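Local coordinates for protein glycosyl hyrolase, family 3 (Deinococcus radiodurans, PDB 3TEV) that probably hydrolyses O-glycosidic bonds in carbohydrates, using a family 3 TIM-barrel domain, at residues A46-G51 with L289-G294; A65-V70 with A75-D80; I126-T131 with V258-S263; G167-R170 with A174-A177. All coordinates share one frame; numbering follows the deposited sequence. Where two conformers were deposited one is given.

Contact 1 (A46-G51 with L289-G294); sequences AVCLFG and LVMALG
In the TIM barrel of this glycoside hydrolase, strands 46-49 and 290-291 run on either side of strand 22-24, and Ala-46, Cys-48 and Phe-50 meet Leu-289, Met-291 and Leu-293 across the barrel interior. The two chain directions lie 39° apart, and with strand 22-24 between them no backbone bond joins the pair; the contact is made by side chains alone. Every second residue takes part, the alternation of a strand carried on one step past the strand ends.

Three rungs result. At the first, the small Ala-46 is matched by a long partner, and its CB lies 4.2 Å from CD1 of Leu-289. In the middle Met-291, present as selenomethionine, starts off to one side but bends back at its third torsion (74°), bringing its flexible end to Cys-48 with CE 4.0 Å from CB. Met-23 of strand 22-24, lying between them, packs on Ala-46, Cys-48 and Leu-289. The last rung lies beyond the strand ends, where the Phe-50 ring supplies an apolar partner for Leu-293. There the two side chains meet at a slant, with Leu-293 CD1 3.6 Å from Phe-50 CZ and 4.0 Å from Phe-50 CE2.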
loop_
_atom_site.group_PDB
_atom_site.type_symbol
_atom_site.label_atom_id
_atom_site.label_comp_id
_atom_site.label_asym_id
_atom_site.label_seq_id
_atom_site.Cartn_x
_atom_site.Cartn_y
_atom_site.Cartn_z
ATOM N N ALA A 46 -5.853 10.706 -1.746
ATOM C CA ALA A 46 -5.381 9.729 -0.775
ATOM C C ALA A 46 -4.295 10.308 0.114
ATOM O O ALA A 46 -3.425 11.033 -0.361
ATOM C CB ALA A 46 -4.918 8.461 -1.476
ATOM N N VAL A 47 -4.361 9.988 1.405
ATOM C CA VAL A 47 -3.351 10.404 2.376
ATOM C C VAL A 47 -3.017 9.249 3.304
ATOM O O VAL A 47 -3.893 8.442 3.630
ATOM C CB VAL A 47 -3.839 11.566 3.259
ATOM C CG1 VAL A 47 -2.977 11.655 4.500
ATOM C CG2 VAL A 47 -3.817 12.874 2.493
ATOM N N CYS A 48 -1.759 9.162 3.730
ATOM C CA CYS A 48 -1.358 8.142 4.697
ATOM C C CYS A 48 -0.917 8.873 5.944
ATOM O O CYS A 48 -0.195 9.866 5.851
ATOM C CB CYS A 48 -0.245 7.233 4.168
ATOM S SG CYS A 48 0.076 5.831 5.343
ATOM N N LEU A 49 -1.394 8.417 7.095
ATOM C CA LEU A 49 -1.045 9.020 8.381
ATOM C C LEU A 49 0.024 8.213 9.101
ATOM O O LEU A 49 0.066 6.994 8.990
ATOM C CB LEU A 49 -2.275 9.132 9.265
ATOM C CG LEU A 49 -3.451 9.924 8.700
ATOM C CD1 LEU A 49 -4.625 9.823 9.632
ATOM C CD2 LEU A 49 -3.086 11.387 8.440
ATOM N N PHE A 50 0.885 8.915 9.830
ATOM C CA PHE A 50 1.976 8.316 10.598
ATOM C C PHE A 50 1.990 8.898 12.017
ATOM O O PHE A 50 1.174 9.754 12.350
ATOM C CB PHE A 50 3.316 8.594 9.909
ATOM C CG PHE A 50 3.409 8.033 8.525
ATOM C CD1 PHE A 50 3.901 6.750 8.314
ATOM C CD2 PHE A 50 2.984 8.775 7.429
ATOM C CE1 PHE A 50 3.969 6.215 7.016
ATOM C CE2 PHE A 50 3.049 8.259 6.136
ATOM C CZ PHE A 50 3.538 6.981 5.923
ATOM N N GLY A 51 2.934 8.443 12.834
ATOM C CA GLY A 51 3.076 8.892 14.224
ATOM C C GLY A 51 3.034 10.400 14.371
ATOM O O GLY A 51 2.340 10.924 15.245
ATOM N N LEU A 289 -1.870 3.591 -7.754
ATOM C CA LEU A 289 -1.674 4.613 -6.718
ATOM C C LEU A 289 -0.194 4.692 -6.376
ATOM O O LEU A 289 0.446 3.666 -6.120
ATOM C CB LEU A 289 -2.465 4.246 -5.435
ATOM C CG LEU A 289 -2.548 5.322 -4.323
ATOM C CD1 LEU A 289 -3.139 6.679 -4.843
ATOM C CD2 LEU A 289 -3.366 4.826 -3.132
ATOM N N VAL A 290 0.352 5.905 -6.367
ATOM C CA VAL A 290 1.745 6.091 -5.993
ATOM C C VAL A 290 1.822 6.814 -4.647
ATOM O O VAL A 290 1.210 7.874 -4.463
ATOM C CB VAL A 290 2.508 6.886 -7.097
ATOM C CG1 VAL A 290 3.911 7.287 -6.617
ATOM C CG2 VAL A 290 2.609 6.057 -8.374
HETATM N N MSE A 291 2.554 6.230 -3.698
HETATM C CA MSE A 291 2.827 6.902 -2.427
HETATM C C MSE A 291 3.896 7.947 -2.647
HETATM O O MSE A 291 5.045 7.604 -2.803
HETATM C CB MSE A 291 3.309 5.930 -1.367
HETATM C CG MSE A 291 2.241 4.957 -0.970
HETATM SE SE MSE A 291 2.700 3.931 0.608
HETATM C CE MSE A 291 2.389 5.451 1.797
ATOM N N ALA A 292 3.534 9.214 -2.621
ATOM C CA ALA A 292 4.473 10.281 -2.881
ATOM C C ALA A 292 4.734 11.009 -1.557
ATOM O O ALA A 292 4.174 12.079 -1.296
ATOM C CB ALA A 292 3.879 11.224 -3.947
ATOM N N LEU A 293 5.551 10.407 -0.699
ATOM C CA LEU A 293 5.753 10.930 0.648
ATOM C C LEU A 293 6.924 11.894 0.679
ATOM O O LEU A 293 7.875 11.758 -0.097
ATOM C CB LEU A 293 6.008 9.799 1.638
ATOM C CG LEU A 293 5.014 8.623 1.694
ATOM C CD1 LEU A 293 5.355 7.744 2.899
ATOM C CD2 LEU A 293 3.541 9.054 1.730
ATOM N N GLY A 294 6.861 12.868 1.576
ATOM C CA GLY A 294 7.972 13.807 1.752
ATOM C C GLY A 294 7.470 15.228 1.791
ATOM O O GLY A 294 6.256 15.462 1.829
#

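Contact 2 (A65-V70 with A75-D80); sequences ADLREV and ALIAID
Leu-67 and Arg-68 on helix 57-71 share one partner on the strand that follows, the tip of Ile-77. Its CD1 lies 3.8 Å from CB of Leu-67 and 4.0 Å from the backbone N of Arg-68, so the methyl settles against the helix surface at the junction of two successive residues. The reach comes from an extended branch: CG1 stands opposite the carbonyl carbon (chi1 -60°) and chi2, at 161°, carries CD1 straight on toward the helix. A beta-branched isoleucine suits a strand and still offers this long arm. Two residues earlier, Ala-75, with its small side chain, lets the helix come close, and its CB lies 4.3 Å from CD of Arg-68. Arginine fits here because its methylene chain can pack on Ala-75 while the residue as a whole stays partly exposed; its side chain also touches Gln-334.

Further out, Leu-67 also packs on Leu-39 of helix 33-42 and on Leu-26, which keeps it buried. On one edge of the strand the amide side chain of Asn-127 bonds both to N of Ile-77 and to O of Ala-75, while on the opposite edge Leu-76 and Ala-78 pair with strand 46-49 and the residue before it. The contact joins the helix of the beta-alpha-beta unit 46-49, 57-71, 76-79 to its second strand.

No hydrogen bond crosses from helix to strand. The strand's polar backbone is served by its sheet neighbours and Asn-127, so on this side the helix meets the strand by apolar packing.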
loop_
_atom_site.group_PDB
_atom_site.type_symbol
_atom_site.label_atom_id
_atom_site.label_comp_id
_atom_site.label_asym_id
_atom_site.label_seq_id
_atom_site.Cartn_x
_atom_site.Cartn_y
_atom_site.Cartn_z
ATOM N N ALA A 65 -11.968 13.795 10.101
ATOM C CA ALA A 65 -13.225 14.420 9.721
ATOM C C ALA A 65 -12.911 15.595 8.820
ATOM O O ALA A 65 -13.531 15.750 7.772
ATOM C CB ALA A 65 -14.054 14.861 10.955
ATOM N N ASP A 66 -11.930 16.403 9.210
ATOM C CA ASP A 66 -11.486 17.504 8.361
ATOM C C ASP A 66 -11.029 17.021 6.968
ATOM O O ASP A 66 -11.368 17.627 5.944
ATOM C CB ASP A 66 -10.375 18.291 9.052
ATOM C CG ASP A 66 -10.859 19.025 10.297
ATOM O OD1 ASP A 66 -12.091 19.153 10.525
ATOM O OD2 ASP A 66 -9.996 19.464 11.077
ATOM N N LEU A 67 -10.274 15.926 6.934
ATOM C CA LEU A 67 -9.756 15.404 5.670
ATOM C C LEU A 67 -10.883 14.922 4.792
ATOM O O LEU A 67 -10.858 15.120 3.586
ATOM C CB LEU A 67 -8.779 14.261 5.905
ATOM C CG LEU A 67 -7.406 14.694 6.392
ATOM C CD1 LEU A 67 -6.636 13.492 7.064
ATOM C CD2 LEU A 67 -6.637 15.329 5.231
ATOM N N ARG A 68 -11.877 14.295 5.407
ATOM C CA ARG A 68 -13.016 13.836 4.669
ATOM C C ARG A 68 -13.818 15.012 4.100
ATOM O O ARG A 68 -14.341 14.922 2.990
ATOM C CB ARG A 68 -13.907 12.934 5.542
ATOM C CG ARG A 68 -15.295 12.687 4.955
ATOM C CD ARG A 68 -15.230 11.936 3.609
ATOM N NE ARG A 68 -16.570 11.684 3.086
ATOM C CZ ARG A 68 -17.306 12.582 2.429
ATOM N NH1 ARG A 68 -16.849 13.815 2.210
ATOM N NH2 ARG A 68 -18.518 12.242 1.995
ATOM N N GLU A 69 -13.908 16.104 4.856
ATOM C CA GLU A 69 -14.641 17.281 4.404
ATOM C C GLU A 69 -13.939 17.937 3.210
ATOM O O GLU A 69 -14.583 18.295 2.231
ATOM C CB GLU A 69 -14.839 18.274 5.552
ATOM C CG GLU A 69 -15.391 19.635 5.122
ATOM C CD GLU A 69 -16.808 19.562 4.576
ATOM O OE1 GLU A 69 -17.534 18.597 4.916
ATOM O OE2 GLU A 69 -17.204 20.473 3.814
ATOM N N VAL A 70 -12.614 18.053 3.284
ATOM C CA VAL A 70 -11.828 18.661 2.215
ATOM C C VAL A 70 -11.761 17.768 0.973
ATOM O O VAL A 70 -11.963 18.245 -0.124
ATOM C CB VAL A 70 -10.407 19.032 2.721
ATOM C CG1 VAL A 70 -9.531 19.633 1.600
ATOM C CG2 VAL A 70 -10.517 20.007 3.882
ATOM N N ALA A 75 -12.425 10.035 -0.626
ATOM C CA ALA A 75 -11.286 10.066 0.291
ATOM C C ALA A 75 -10.780 8.666 0.667
ATOM O O ALA A 75 -11.552 7.824 1.140
ATOM C CB ALA A 75 -11.649 10.838 1.565
ATOM N N LEU A 76 -9.498 8.426 0.439
ATOM C CA LEU A 76 -8.812 7.294 1.063
ATOM C C LEU A 76 -7.890 7.847 2.156
ATOM O O LEU A 76 -6.955 8.619 1.877
ATOM C CB LEU A 76 -8.044 6.451 0.042
ATOM C CG LEU A 76 -8.945 5.755 -0.998
ATOM C CD1 LEU A 76 -8.149 5.322 -2.265
ATOM C CD2 LEU A 76 -9.755 4.570 -0.407
ATOM N N ILE A 77 -8.208 7.498 3.399
ATOM C CA ILE A 77 -7.449 7.948 4.547
ATOM C C ILE A 77 -6.838 6.715 5.205
ATOM O O ILE A 77 -7.536 5.916 5.873
ATOM C CB ILE A 77 -8.302 8.791 5.538
ATOM C CG1 ILE A 77 -8.848 10.032 4.824
ATOM C CG2 ILE A 77 -7.423 9.256 6.714
ATOM C CD1 ILE A 77 -10.052 10.724 5.481
ATOM N N ALA A 78 -5.539 6.553 4.969
ATOM C CA ALA A 78 -4.812 5.367 5.361
ATOM C C ALA A 78 -3.971 5.661 6.587
ATOM O O ALA A 78 -3.606 6.810 6.843
ATOM C CB ALA A 78 -3.921 4.879 4.220
ATOM N N ILE A 79 -3.654 4.609 7.332
ATOM C CA ILE A 79 -2.708 4.720 8.416
ATOM C C ILE A 79 -1.731 3.557 8.318
ATOM O O ILE A 79 -2.085 2.464 7.878
ATOM C CB ILE A 79 -3.417 4.745 9.807
ATOM C CG1 ILE A 79 -2.397 5.013 10.935
ATOM C CG2 ILE A 79 -4.195 3.435 10.052
ATOM C CD1 ILE A 79 -3.017 5.542 12.233
ATOM N N ASP A 80 -0.493 3.796 8.723
ATOM C CA ASP A 80 0.460 2.719 8.806
ATOM C C ASP A 80 0.560 2.224 10.262
ATOM O O ASP A 80 1.348 2.756 11.034
ATOM C CB ASP A 80 1.821 3.141 8.238
ATOM C CG ASP A 80 2.734 1.939 7.942
ATOM O OD1 ASP A 80 2.404 0.800 8.370
ATOM O OD2 ASP A 80 3.783 2.130 7.284
#

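Contact 3 (I126-T131 with V258-S263); sequences INWNFT and VIVTDS
A first torsion of 173° swings the indole of Trp-128 into the barrel interior, toward Val-258 and Val-260, while Val-260 turns CG1 into the position between its backbone N and carbonyl carbon (chi1 59°) and so presents that methyl to two rings. It lies at the indole edge, near the ring plane, 3.8 Å from CZ2 of Trp-128. It also meets the edge of Phe-130, 4.1 Å from CE1. Val-258 adds its own CG1 at a slant, 4.0 Å from CH2 of Trp-128. Compact, beta-branched valines suit the strand, and the CA atoms of Trp-128 and Val-258 are 11.7 Å apart, a distance the large indole helps to span.

The two rings also meet edge to face: NE1 of Trp-128 sits 3.1 Å above the plane of Phe-130, over its centre. Phe-130 is at the middle of an inverse gamma turn, which leads the chain out of the strand. On the other segment, N of Ser-263 bonds to OD1 of Asp-262 at 2.7 Å, a bent bond of 139°.

Around this central packing, Met-223 of strand 221-224 touches both Phe-130 and Val-260, Ala-78 of strand 76-79 touches both rings, and helix 107-124 packs on Ile-126 and Asn-129 outside.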
loop_
_atom_site.group_PDB
_atom_site.type_symbol
_atom_site.label_atom_id
_atom_site.label_comp_id
_atom_site.label_asym_id
_atom_site.label_seq_id
_atom_site.Cartn_x
_atom_site.Cartn_y
_atom_site.Cartn_z
ATOM N N ILE A 126 -10.883 6.530 9.634
ATOM C CA ILE A 126 -9.862 5.940 8.776
ATOM C C ILE A 126 -10.476 4.756 8.040
ATOM O O ILE A 126 -11.188 3.948 8.652
ATOM C CB ILE A 126 -8.631 5.490 9.612
ATOM C CG1 ILE A 126 -7.798 6.725 10.002
ATOM C CG2 ILE A 126 -7.757 4.513 8.820
ATOM C CD1 ILE A 126 -6.927 6.543 11.261
ATOM N N ASN A 127 -10.213 4.641 6.743
ATOM C CA ASN A 127 -10.803 3.559 5.959
ATOM C C ASN A 127 -9.787 2.628 5.284
ATOM O O ASN A 127 -10.153 1.792 4.456
ATOM C CB ASN A 127 -11.836 4.111 4.951
ATOM C CG ASN A 127 -11.222 5.077 3.917
ATOM O OD1 ASN A 127 -10.070 5.507 4.033
ATOM N ND2 ASN A 127 -12.000 5.404 2.894
ATOM N N TRP A 128 -8.517 2.758 5.654
ATOM C CA TRP A 128 -7.460 1.955 5.063
ATOM C C TRP A 128 -6.339 1.737 6.082
ATOM O O TRP A 128 -5.822 2.689 6.651
ATOM C CB TRP A 128 -6.963 2.637 3.791
ATOM C CG TRP A 128 -5.753 2.060 3.100
ATOM C CD1 TRP A 128 -4.606 1.563 3.691
ATOM C CD2 TRP A 128 -5.509 2.024 1.681
ATOM N NE1 TRP A 128 -3.684 1.195 2.714
ATOM C CE2 TRP A 128 -4.223 1.463 1.479
ATOM C CE3 TRP A 128 -6.246 2.409 0.567
ATOM C CZ2 TRP A 128 -3.681 1.257 0.198
ATOM C CZ3 TRP A 128 -5.695 2.208 -0.704
ATOM C CH2 TRP A 128 -4.438 1.629 -0.872
ATOM N N ASN A 129 -5.969 0.477 6.298
ATOM C CA ASN A 129 -4.858 0.116 7.175
ATOM C C ASN A 129 -3.860 -0.750 6.408
ATOM O O ASN A 129 -4.255 -1.689 5.704
ATOM C CB ASN A 129 -5.371 -0.639 8.408
ATOM C CG ASN A 129 -4.314 -0.783 9.493
ATOM O OD1 ASN A 129 -3.288 -0.091 9.475
ATOM N ND2 ASN A 129 -4.558 -1.676 10.451
ATOM N N PHE A 130 -2.575 -0.449 6.536
ATOM C CA PHE A 130 -1.537 -1.211 5.830
ATOM C C PHE A 130 -1.131 -2.474 6.599
ATOM O O PHE A 130 -0.044 -2.527 7.184
ATOM C CB PHE A 130 -0.308 -0.338 5.579
ATOM C CG PHE A 130 -0.453 0.604 4.434
ATOM C CD1 PHE A 130 -0.368 0.141 3.120
ATOM C CD2 PHE A 130 -0.629 1.964 4.654
ATOM C CE1 PHE A 130 -0.503 1.039 2.038
ATOM C CE2 PHE A 130 -0.749 2.870 3.591
ATOM C CZ PHE A 130 -0.688 2.427 2.287
ATOM N N THR A 131 -2.047 -3.442 6.665
ATOM C CA THR A 131 -1.805 -4.821 7.134
ATOM C C THR A 131 -2.764 -5.697 6.325
ATOM O O THR A 131 -3.718 -5.177 5.743
ATOM C CB THR A 131 -2.110 -5.083 8.660
ATOM O OG1 THR A 131 -3.349 -4.453 9.036
ATOM C CG2 THR A 131 -0.968 -4.648 9.564
ATOM N N VAL A 258 -6.686 -2.833 -5.880
ATOM C CA VAL A 258 -5.804 -1.671 -5.931
ATOM C C VAL A 258 -4.346 -2.115 -5.770
ATOM O O VAL A 258 -4.021 -2.886 -4.857
ATOM C CB VAL A 258 -6.165 -0.691 -4.801
ATOM C CG1 VAL A 258 -5.064 0.392 -4.576
ATOM C CG2 VAL A 258 -7.556 -0.066 -5.056
ATOM N N ILE A 259 -3.472 -1.650 -6.660
ATOM C CA ILE A 259 -2.042 -1.820 -6.438
ATOM C C ILE A 259 -1.450 -0.477 -6.062
ATOM O O ILE A 259 -1.623 0.494 -6.801
ATOM C CB ILE A 259 -1.350 -2.370 -7.665
ATOM C CG1 ILE A 259 -1.938 -3.744 -8.013
ATOM C CG2 ILE A 259 0.171 -2.419 -7.450
ATOM C CD1 ILE A 259 -1.436 -4.314 -9.345
ATOM N N VAL A 260 -0.787 -0.412 -4.905
ATOM C CA VAL A 260 -0.150 0.819 -4.445
ATOM C C VAL A 260 1.361 0.568 -4.323
ATOM O O VAL A 260 1.760 -0.520 -3.953
ATOM C CB VAL A 260 -0.797 1.367 -3.106
ATOM C CG1 VAL A 260 -0.686 0.346 -1.993
ATOM C CG2 VAL A 260 -0.133 2.681 -2.649
ATOM N N THR A 261 2.191 1.553 -4.664
ATOM C CA THR A 261 3.642 1.404 -4.534
ATOM C C THR A 261 4.041 1.631 -3.092
ATOM O O THR A 261 3.412 2.450 -2.407
ATOM C CB THR A 261 4.374 2.516 -5.235
ATOM O OG1 THR A 261 4.157 3.741 -4.480
ATOM C CG2 THR A 261 3.900 2.657 -6.666
ATOM N N ASP A 262 5.095 0.962 -2.623
ATOM C CA ASP A 262 5.697 1.354 -1.350
ATOM C C ASP A 262 6.168 2.820 -1.456
ATOM O O ASP A 262 6.262 3.388 -2.560
ATOM C CB ASP A 262 6.866 0.413 -1.007
ATOM C CG ASP A 262 7.217 0.389 0.501
ATOM O OD1 ASP A 262 6.815 1.303 1.248
ATOM O OD2 ASP A 262 7.913 -0.562 0.938
ATOM N N SER A 263 6.465 3.433 -0.313
ATOM C CA SER A 263 6.922 4.829 -0.263
ATOM C C SER A 263 8.054 5.143 -1.275
ATOM O O SER A 263 9.103 4.482 -1.262
ATOM C CB SER A 263 7.393 5.140 1.158
ATOM O OG SER A 263 8.131 6.357 1.196
#

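Contact 4 (G167-R170 with A174-A177); sequences GHTR and APCA
His-168 and Pro-175 lie side by side and run in opposite directions where helix 154-169 packs against strand 174-180, the helix-to-strand half of a beta-alpha-beta unit in the TIM barrel. The proline ring sits against the base of the histidine side chain: Pro-175 CB is 3.8 Å from His-168 CB and 4.0 Å from His-168 CG, so the imidazole itself is met only at a slant. With CG set opposite the carbonyl carbon (chi1 -82°), the imidazole extends past the proline, and ND1 donates a hydrogen bond to O of Ala-164 one turn back along the helix. The contact with the strand falls mainly on CB, while helix 107-124, through Asn-114 and Ala-118, flanks the rest of the residue.

Proline suits the place because its compact, rigid ring packs closely against His-168 CB and Thr-169 OG1. Ala-174 turns its methyl away from helix 154-169, touching Leu-327, and its backbone bonds to Asn-127 and Asn-129. Thr-169 crosses the other end of the proline ring obliquely. Its OG1, weakly hydrogen-bonded to O of Leu-165, lies 3.9 Å from Pro-175 CD and 4.1 Å from Pro-175 CG.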
loop_
_atom_site.group_PDB
_atom_site.type_symbol
_atom_site.label_atom_id
_atom_site.label_comp_id
_atom_site.label_asym_id
_atom_site.label_seq_id
_atom_site.Cartn_x
_atom_site.Cartn_y
_atom_site.Cartn_z
ATOM N N GLY A 167 -10.994 -9.551 9.533
ATOM C CA GLY A 167 -11.268 -8.647 10.642
ATOM C C GLY A 167 -11.410 -7.194 10.210
ATOM O O GLY A 167 -12.204 -6.461 10.791
ATOM N N HIS A 168 -10.649 -6.773 9.196
ATOM C CA HIS A 168 -10.753 -5.408 8.689
ATOM C C HIS A 168 -11.984 -5.260 7.803
ATOM O O HIS A 168 -12.806 -4.378 7.994
ATOM C CB HIS A 168 -9.482 -5.017 7.922
ATOM C CG HIS A 168 -8.369 -4.572 8.809
ATOM N ND1 HIS A 168 -7.502 -5.455 9.412
ATOM C CD2 HIS A 168 -8.011 -3.338 9.235
ATOM C CE1 HIS A 168 -6.643 -4.783 10.160
ATOM N NE2 HIS A 168 -6.933 -3.494 10.072
ATOM N N THR A 169 -12.083 -6.145 6.828
ATOM C CA THR A 169 -13.148 -6.165 5.851
ATOM C C THR A 169 -14.523 -6.156 6.508
ATOM O O THR A 169 -15.380 -5.333 6.159
ATOM C CB THR A 169 -12.952 -7.388 4.939
ATOM O OG1 THR A 169 -11.886 -7.101 4.023
ATOM C CG2 THR A 169 -14.179 -7.675 4.138
ATOM N N ARG A 170 -14.728 -7.036 7.488
ATOM C CA ARG A 170 -16.028 -7.091 8.150
ATOM C C ARG A 170 -16.333 -5.851 9.010
ATOM O O ARG A 170 -17.493 -5.612 9.345
ATOM C CB ARG A 170 -16.211 -8.400 8.939
ATOM C CG ARG A 170 -15.394 -8.529 10.223
ATOM C CD ARG A 170 -15.650 -9.927 10.797
ATOM N NE ARG A 170 -14.992 -10.318 12.048
ATOM C CZ ARG A 170 -15.332 -9.886 13.268
ATOM N NH1 ARG A 170 -16.268 -8.932 13.404
ATOM N NH2 ARG A 170 -14.711 -10.386 14.360
ATOM N N ALA A 174 -10.558 -1.026 4.706
ATOM C CA ALA A 174 -9.787 -1.729 3.689
ATOM C C ALA A 174 -8.448 -2.120 4.289
ATOM O O ALA A 174 -7.765 -1.272 4.849
ATOM C CB ALA A 174 -9.557 -0.860 2.472
ATOM N N PRO A 175 -8.079 -3.407 4.208
ATOM C CA PRO A 175 -6.721 -3.758 4.604
ATOM C C PRO A 175 -5.849 -3.764 3.357
ATOM O O PRO A 175 -6.368 -3.876 2.252
ATOM C CB PRO A 175 -6.894 -5.170 5.165
ATOM C CG PRO A 175 -8.003 -5.743 4.356
ATOM C CD PRO A 175 -8.906 -4.605 3.958
ATOM N N CYS A 176 -4.544 -3.647 3.506
ATOM C CA CYS A 176 -3.663 -3.700 2.338
ATOM C C CYS A 176 -2.527 -4.665 2.634
ATOM O O CYS A 176 -1.728 -4.405 3.531
ATOM C CB CYS A 176 -3.121 -2.308 2.024
ATOM S SG CYS A 176 -2.061 -2.167 0.541
ATOM N N ALA A 177 -2.477 -5.780 1.908
ATOM C CA ALA A 177 -1.428 -6.777 2.078
ATOM C C ALA A 177 -0.077 -6.222 1.590
ATOM O O ALA A 177 -0.014 -5.547 0.559
ATOM C CB ALA A 177 -1.788 -8.032 1.310
#

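How the contacts relate
Along the chain, contact 1 opens first and closes last; between its segments come contact 2 and then contact 3, with contact 4 lying within the span of contact 3. All reach the parallel barrel sheet. Contacts 1 and 3 share the interior, their centres about 9 Å apart, and Cys-48 SG packs on Phe-130 CE2 at 3.5 Å. A probable hydrogen bond between Leu-289 O and Thr-261 N, 3.1 Å, links the segments carrying the last two strands and helps to close the barrel. Contacts 2 and 4 lie between strands and outer helices, centres about 17 Å apart without touching; strand 128-129 links them, pairing with 76-79 and 174-180. Interior and helical layer are thus joined through shared strands.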